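Local coordinates for protein 303aa long hypothetical esterase (Sulfolobus tokodaii, PDB 3AIN) that probably hydrolyses carboxylic esters as a thermostable, dimeric carboxylesterase of the hormone-sensitive-lipase-like group, at residues D143-D146 with A147-V151; I312-V315 with L316-V319. The protein carries 1 engineered substitution. All coordinates share one frame; numbering follows the deposited sequence.

Contact 1: residues D143-D146 with A147-V151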
ATOM      1  N   ASP A 143      27.202  11.743  -7.540  1.00 13.21           N
ATOM      2  CA  ASP A 143      27.438  10.346  -7.185  1.00 12.73           C
ATOM      3  C   ASP A 143      26.231   9.450  -7.463  1.00 13.68           C
ATOM      4  O   ASP A 143      26.376   8.313  -7.915  1.00 12.01           O
ATOM      5  CB  ASP A 143      27.833  10.207  -5.715  1.00 12.92           C
ATOM      6  CG  ASP A 143      29.187  10.796  -5.419  1.00 18.53           C
ATOM      7  OD1 ASP A 143      29.837  11.309  -6.347  1.00 17.22           O
ATOM      8  OD2 ASP A 143      29.563  10.804  -4.230  1.00 17.02           O
ATOM      9  N   SER A 144      25.040   9.913  -7.097  1.00 14.81           N
ATOM     10  CA  SER A 144      23.851   9.082  -7.302  1.00 10.98           C
ATOM     11  C   SER A 144      23.596   8.770  -8.760  1.00 12.76           C
ATOM     12  O   SER A 144      23.283   7.627  -9.108  1.00 12.59           O
ATOM     13  CB  SER A 144      22.620   9.721  -6.639  1.00  9.60           C
ATOM     14  OG  SER A 144      22.835   9.835  -5.222  1.00 10.84           O
ATOM     15  N   PHE A 145      23.794   9.766  -9.627  1.00 12.76           N
ATOM     16  CA  PHE A 145      23.565   9.562 -11.056  1.00 14.16           C
ATOM     17  C   PHE A 145      24.708   8.711 -11.629  1.00 13.45           C
ATOM     18  O   PHE A 145      24.475   7.830 -12.439  1.00 15.60           O
ATOM     19  CB  PHE A 145      23.520  10.907 -11.789  1.00 13.70           C
ATOM     20  CG  PHE A 145      23.272  10.774 -13.249  1.00 16.96           C
ATOM     21  CD1 PHE A 145      22.142  10.106 -13.694  1.00 21.13           C
ATOM     22  CD2 PHE A 145      24.326  10.934 -14.130  1.00 21.71           C
ATOM     23  CE1 PHE A 145      21.959   9.851 -15.055  1.00 24.17           C
ATOM     24  CE2 PHE A 145      24.129  10.749 -15.497  1.00 32.34           C
ATOM     25  CZ  PHE A 145      22.964  10.157 -15.949  1.00 30.72           C
ATOM     26  N   ASP A 146      25.932   9.011 -11.224  1.00 15.74           N
ATOM     27  CA  ASP A 146      27.100   8.257 -11.738  1.00 15.58           C
ATOM     28  C   ASP A 146      26.925   6.776 -11.379  1.00 17.92           C
ATOM     29  O   ASP A 146      27.201   5.895 -12.201  1.00 16.49           O
ATOM     30  CB  ASP A 146      28.407   8.764 -11.111  1.00 16.55           C
ATOM     31  CG  ASP A 146      28.879  10.093 -11.705  1.00 17.15           C
ATOM     32  OD1 ASP A 146      28.272  10.576 -12.691  1.00 17.75           O
ATOM     33  OD2 ASP A 146      29.829  10.666 -11.154  1.00 19.86           O
ATOM     34  N   ALA A 147      26.488   6.498 -10.148  1.00 14.19           N
ATOM     35  CA  ALA A 147      26.215   5.097  -9.756  1.00 11.97           C
ATOM     36  C   ALA A 147      25.118   4.466 -10.597  1.00 15.53           C
ATOM     37  O   ALA A 147      25.246   3.310 -11.023  1.00 13.75           O
ATOM     38  CB  ALA A 147      25.873   5.014  -8.229  1.00 14.46           C
ATOM     39  N   LEU A 148      24.024   5.176 -10.832  1.00 12.22           N
ATOM     40  CA  LEU A 148      22.972   4.600 -11.638  1.00 12.99           C
ATOM     41  C   LEU A 148      23.450   4.275 -13.051  1.00 13.21           C
ATOM     42  O   LEU A 148      23.214   3.278 -13.538  1.00 14.40           O
ATOM     43  CB  LEU A 148      21.776   5.527 -11.700  1.00 20.00           C
ATOM     44  CG  LEU A 148      20.550   5.130 -12.499  1.00 20.00           C
ATOM     45  CD1 LEU A 148      20.870   5.310 -13.897  1.00 20.00           C
ATOM     46  CD2 LEU A 148      20.140   3.736 -12.263  1.00 20.00           C
ATOM     47  N   LYS A 149      24.115   5.219 -13.662  1.00 15.16           N
ATOM     48  CA  LYS A 149      24.584   5.041 -15.018  1.00 17.34           C
ATOM     49  C   LYS A 149      25.542   3.860 -15.096  1.00 16.07           C
ATOM     50  O   LYS A 149      25.464   3.102 -15.953  1.00 17.17           O
ATOM     51  CB  LYS A 149      25.259   6.306 -15.532  1.00 19.80           C
ATOM     52  CG  LYS A 149      25.876   6.224 -16.896  1.00 23.32           C
ATOM     53  CD  LYS A 149      26.475   7.601 -17.272  1.00 30.42           C
ATOM     54  CE  LYS A 149      27.785   7.989 -16.507  1.00 48.35           C
ATOM     55  NZ  LYS A 149      27.833   9.072 -15.394  1.00 31.51           N
ATOM     56  N   TRP A 150      26.454   3.767 -14.157  1.00 15.92           N
ATOM     57  CA  TRP A 150      27.329   2.619 -14.125  1.00 15.58           C
ATOM     58  C   TRP A 150      26.541   1.321 -13.953  1.00 17.68           C
ATOM     59  O   TRP A 150      26.803   0.350 -14.603  1.00 17.88           O
ATOM     60  CB  TRP A 150      28.400   2.766 -13.035  1.00 16.68           C
ATOM     61  CG  TRP A 150      29.422   1.659 -13.002  1.00 16.63           C
ATOM     62  CD1 TRP A 150      30.629   1.646 -13.622  1.00 18.27           C
ATOM     63  CD2 TRP A 150      29.325   0.420 -12.305  1.00 15.84           C
ATOM     64  NE1 TRP A 150      31.286   0.476 -13.360  1.00 15.90           N
ATOM     65  CE2 TRP A 150      30.494  -0.301 -12.572  1.00 14.85           C
ATOM     66  CE3 TRP A 150      28.346  -0.176 -11.541  1.00 16.20           C
ATOM     67  CZ2 TRP A 150      30.706  -1.541 -12.060  1.00 18.18           C
ATOM     68  CZ3 TRP A 150      28.569  -1.395 -11.038  1.00 18.15           C
ATOM     69  CH2 TRP A 150      29.743  -2.066 -11.278  1.00 22.88           C
ATOM     70  N   VAL A 151      25.581   1.312 -13.029  1.00 14.42           N
ATOM     71  CA  VAL A 151      24.801   0.082 -12.884  1.00 14.16           C
ATOM     72  C   VAL A 151      24.051  -0.284 -14.169  1.00 12.96           C
ATOM     73  O   VAL A 151      23.997  -1.449 -14.559  1.00 15.99           O
ATOM     74  CB  VAL A 151      23.814   0.141 -11.673  1.00 14.17           C
ATOM     75  CG1 VAL A 151      22.907  -1.082 -11.680  1.00 15.80           C
ATOM     76  CG2 VAL A 151      24.615   0.157 -10.377  1.00 12.85           C
TER
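K149 reaches back along the helix to D146, one turn earlier, and its NZ forms a salt bridge of 3.1 Å with D146 OD1. The lysine leaves with CG anti to its backbone N (chi1 176°), which starts the chain back toward the preceding turn; bends at chi3 and chi4 then set NZ beside the carboxylate. The same NZ lies 4.1 Å from F145 CE2, oblique to the phenyl ring. This is the looser side of the helix, where F145 and K149 remain partly exposed. D146 is buried, and both its oxygens have partners, OD1 with K149 NZ and OD2 with S73 OG, so the carboxylate is likely to keep its negative charge. Helix 139-153 is one of the helices packed on the central sheet of the alpha/beta hydrolase fold, and the buried A147 and L148 are its tight part. L148 packs on V94 and Y96 of strand 92-96 and also meets helix 171-185, while A147 lies on strand 64-71, as does W150, which stays partly exposed. The backbone bonds run as in any alpha helix, A147 N to D143 O at 2.9 Å and L148 N to S144 O at 3.1 Å. A147 CB sits 3.4 Å from D143 O, and the carboxylate of D143 forms a salt bridge with R130.

Contact 2: residues I312-V315 with L316-V319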
ATOM      1  N   ILE A 312       6.217  -2.096  -1.620  1.00 12.20           N
ATOM      2  CA  ILE A 312       7.387  -1.849  -2.476  1.00 12.67           C
ATOM      3  C   ILE A 312       7.814  -3.137  -3.210  1.00 16.51           C
ATOM      4  O   ILE A 312       8.059  -3.121  -4.423  1.00 17.33           O
ATOM      5  CB  ILE A 312       8.583  -1.323  -1.637  1.00 14.37           C
ATOM      6  CG1 ILE A 312       8.257   0.076  -1.120  1.00 12.22           C
ATOM      7  CG2 ILE A 312       9.874  -1.334  -2.491  1.00 13.87           C
ATOM      8  CD1 ILE A 312       9.186   0.568  -0.005  1.00 14.55           C
ATOM      9  N   GLY A 313       7.854  -4.241  -2.477  1.00 14.30           N
ATOM     10  CA  GLY A 313       8.213  -5.562  -3.033  1.00 14.63           C
ATOM     11  C   GLY A 313       7.228  -6.021  -4.097  1.00 20.67           C
ATOM     12  O   GLY A 313       7.632  -6.388  -5.209  1.00 17.96           O
ATOM     13  N   TYR A 314       5.947  -5.730  -3.877  1.00 15.30           N
ATOM     14  CA  TYR A 314       4.952  -6.106  -4.857  1.00 15.12           C
ATOM     15  C   TYR A 314       5.096  -5.329  -6.168  1.00 15.70           C
ATOM     16  O   TYR A 314       5.105  -5.931  -7.244  1.00 16.35           O
ATOM     17  CB  TYR A 314       3.518  -5.945  -4.337  1.00 15.13           C
ATOM     18  CG  TYR A 314       2.525  -6.113  -5.471  1.00 14.90           C
ATOM     19  CD1 TYR A 314       2.294  -7.356  -6.018  1.00 28.06           C
ATOM     20  CD2 TYR A 314       2.046  -4.999  -6.153  1.00 19.15           C
ATOM     21  CE1 TYR A 314       1.465  -7.504  -7.106  1.00 26.61           C
ATOM     22  CE2 TYR A 314       1.287  -5.126  -7.277  1.00 24.53           C
ATOM     23  CZ  TYR A 314       0.982  -6.382  -7.747  1.00 28.78           C
ATOM     24  OH  TYR A 314       0.334  -6.493  -8.959  1.00 27.83           O
ATOM     25  N   VAL A 315       5.227  -4.004  -6.094  1.00 14.62           N
ATOM     26  CA  VAL A 315       5.287  -3.222  -7.329  1.00 14.64           C
ATOM     27  C   VAL A 315       6.534  -3.537  -8.138  1.00 16.95           C
ATOM     28  O   VAL A 315       6.496  -3.524  -9.362  1.00 16.24           O
ATOM     29  CB  VAL A 315       5.111  -1.695  -7.159  1.00 14.43           C
ATOM     30  CG1 VAL A 315       3.774  -1.405  -6.447  1.00 15.91           C
ATOM     31  CG2 VAL A 315       6.314  -1.033  -6.433  1.00 18.98           C
ATOM     32  N   LEU A 316       7.648  -3.778  -7.462  1.00 15.46           N
ATOM     33  CA  LEU A 316       8.873  -4.099  -8.214  1.00 14.01           C
ATOM     34  C   LEU A 316       8.836  -5.516  -8.794  1.00 14.18           C
ATOM     35  O   LEU A 316       9.290  -5.741  -9.924  1.00 15.76           O
ATOM     36  CB  LEU A 316      10.106  -3.904  -7.340  1.00 13.11           C
ATOM     37  CG  LEU A 316      10.405  -2.429  -7.028  1.00 13.18           C
ATOM     38  CD1 LEU A 316      11.686  -2.314  -6.211  1.00 16.22           C
ATOM     39  CD2 LEU A 316      10.453  -1.549  -8.313  1.00 16.40           C
ATOM     40  N   ARG A 317       8.259  -6.460  -8.067  1.00 14.21           N
ATOM     41  CA  ARG A 317       8.089  -7.801  -8.659  1.00 15.85           C
ATOM     42  C   ARG A 317       7.195  -7.729  -9.882  1.00 18.79           C
ATOM     43  O   ARG A 317       7.451  -8.385 -10.909  1.00 19.49           O
ATOM     44  CB  ARG A 317       7.559  -8.811  -7.643  1.00 16.63           C
ATOM     45  CG  ARG A 317       8.600  -9.202  -6.613  1.00 18.04           C
ATOM     46  CD  ARG A 317       8.103 -10.299  -5.669  1.00 25.06           C
ATOM     47  NE  ARG A 317       7.239  -9.782  -4.608  1.00 50.29           N
ATOM     48  CZ  ARG A 317       5.932 -10.022  -4.526  1.00 49.61           C
ATOM     49  NH1 ARG A 317       5.327 -10.743  -5.460  1.00 53.85           N
ATOM     50  NH2 ARG A 317       5.211  -9.468  -3.561  1.00 47.97           N
ATOM     51  N   LYS A 318       6.133  -6.938  -9.774  1.00 16.72           N
ATOM     52  CA  LYS A 318       5.219  -6.748 -10.902  1.00 17.96           C
ATOM     53  C   LYS A 318       5.960  -6.155 -12.098  1.00 20.81           C
ATOM     54  O   LYS A 318       5.820  -6.640 -13.242  1.00 19.40           O
ATOM     55  CB  LYS A 318       4.038  -5.846 -10.492  1.00 18.84           C
ATOM     56  CG  LYS A 318       3.152  -5.381 -11.645  1.00 20.05           C
ATOM     57  CD  LYS A 318       2.171  -4.270 -11.196  1.00 20.18           C
ATOM     58  CE  LYS A 318       2.883  -2.906 -11.108  1.00 24.69           C
ATOM     59  NZ  LYS A 318       1.917  -1.773 -10.917  1.00 19.95           N
ATOM     60  N   VAL A 319       6.637  -5.025 -11.888  1.00 18.04           N
ATOM     61  CA  VAL A 319       7.276  -4.355 -13.025  1.00 19.91           C
ATOM     62  C   VAL A 319       8.447  -5.154 -13.612  1.00 17.38           C
ATOM     63  O   VAL A 319       8.630  -5.145 -14.820  1.00 23.73           O
ATOM     64  CB  VAL A 319       7.697  -2.884 -12.716  1.00 20.89           C
ATOM     65  CG1 VAL A 319       8.962  -2.840 -11.877  1.00 21.83           C
ATOM     66  CG2 VAL A 319       7.917  -2.114 -14.020  1.00 25.30           C
TER
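The ring of Y314 carries K318 CB over one face, 4.1 Å from CZ, while K318 CD comes within 3.6 Å of the tyrosine OH. This i to i+4 overlap belongs to helix 303-321, the C-terminal helix of an alpha/beta hydrolase, and it lies at the dimer interface. Both side chains start with CG anti to the backbone N (chi1 170° in each) and cross at a slant; the bend at chi3 carries K318 NZ away to salt bridges with E303 and D307 of the second subunit. Y314 OH is buried without a polar partner, covered here by lysine methylenes. R317 curls back over the preceding turn: CG rests 3.3 Å from G313 O, the guanidinium lays one face over Y314 CA, and NH2 lies off the ring edge, near its plane, 4.0 Å from Y314 CB. Its NE bonds to S119 O. With an alanine here, S119 O would probably lose this donor and the backbone at G313 and Y314 its cover. Toward the sheet, I312 and V315 pack on strands 192-196 and 255-260. L316, also against Y192, brings its CD1 to 4.3 Å from I312 CG2.

Contacts 1 and 2 illustrate how separate helices of one alpha/beta hydrolase use spacings of three and four residues for different ends. Their centres are 22 Å apart and their nearest atoms about 12 Å, so they do not touch, and the central sheet relates them indirectly. Residues 143-151 pack on strands 64-71 and 92-96, whereas 312-319 pack on 192-196 and 255-260 farther across the same sheet. The lysine of contact 1 pairs within its own helix; that of contact 2 pairs with the other subunit. In contact 1, S144 lies near the probable nucleophile elbow without touching it, while contact 2 belongs to the dimer interface.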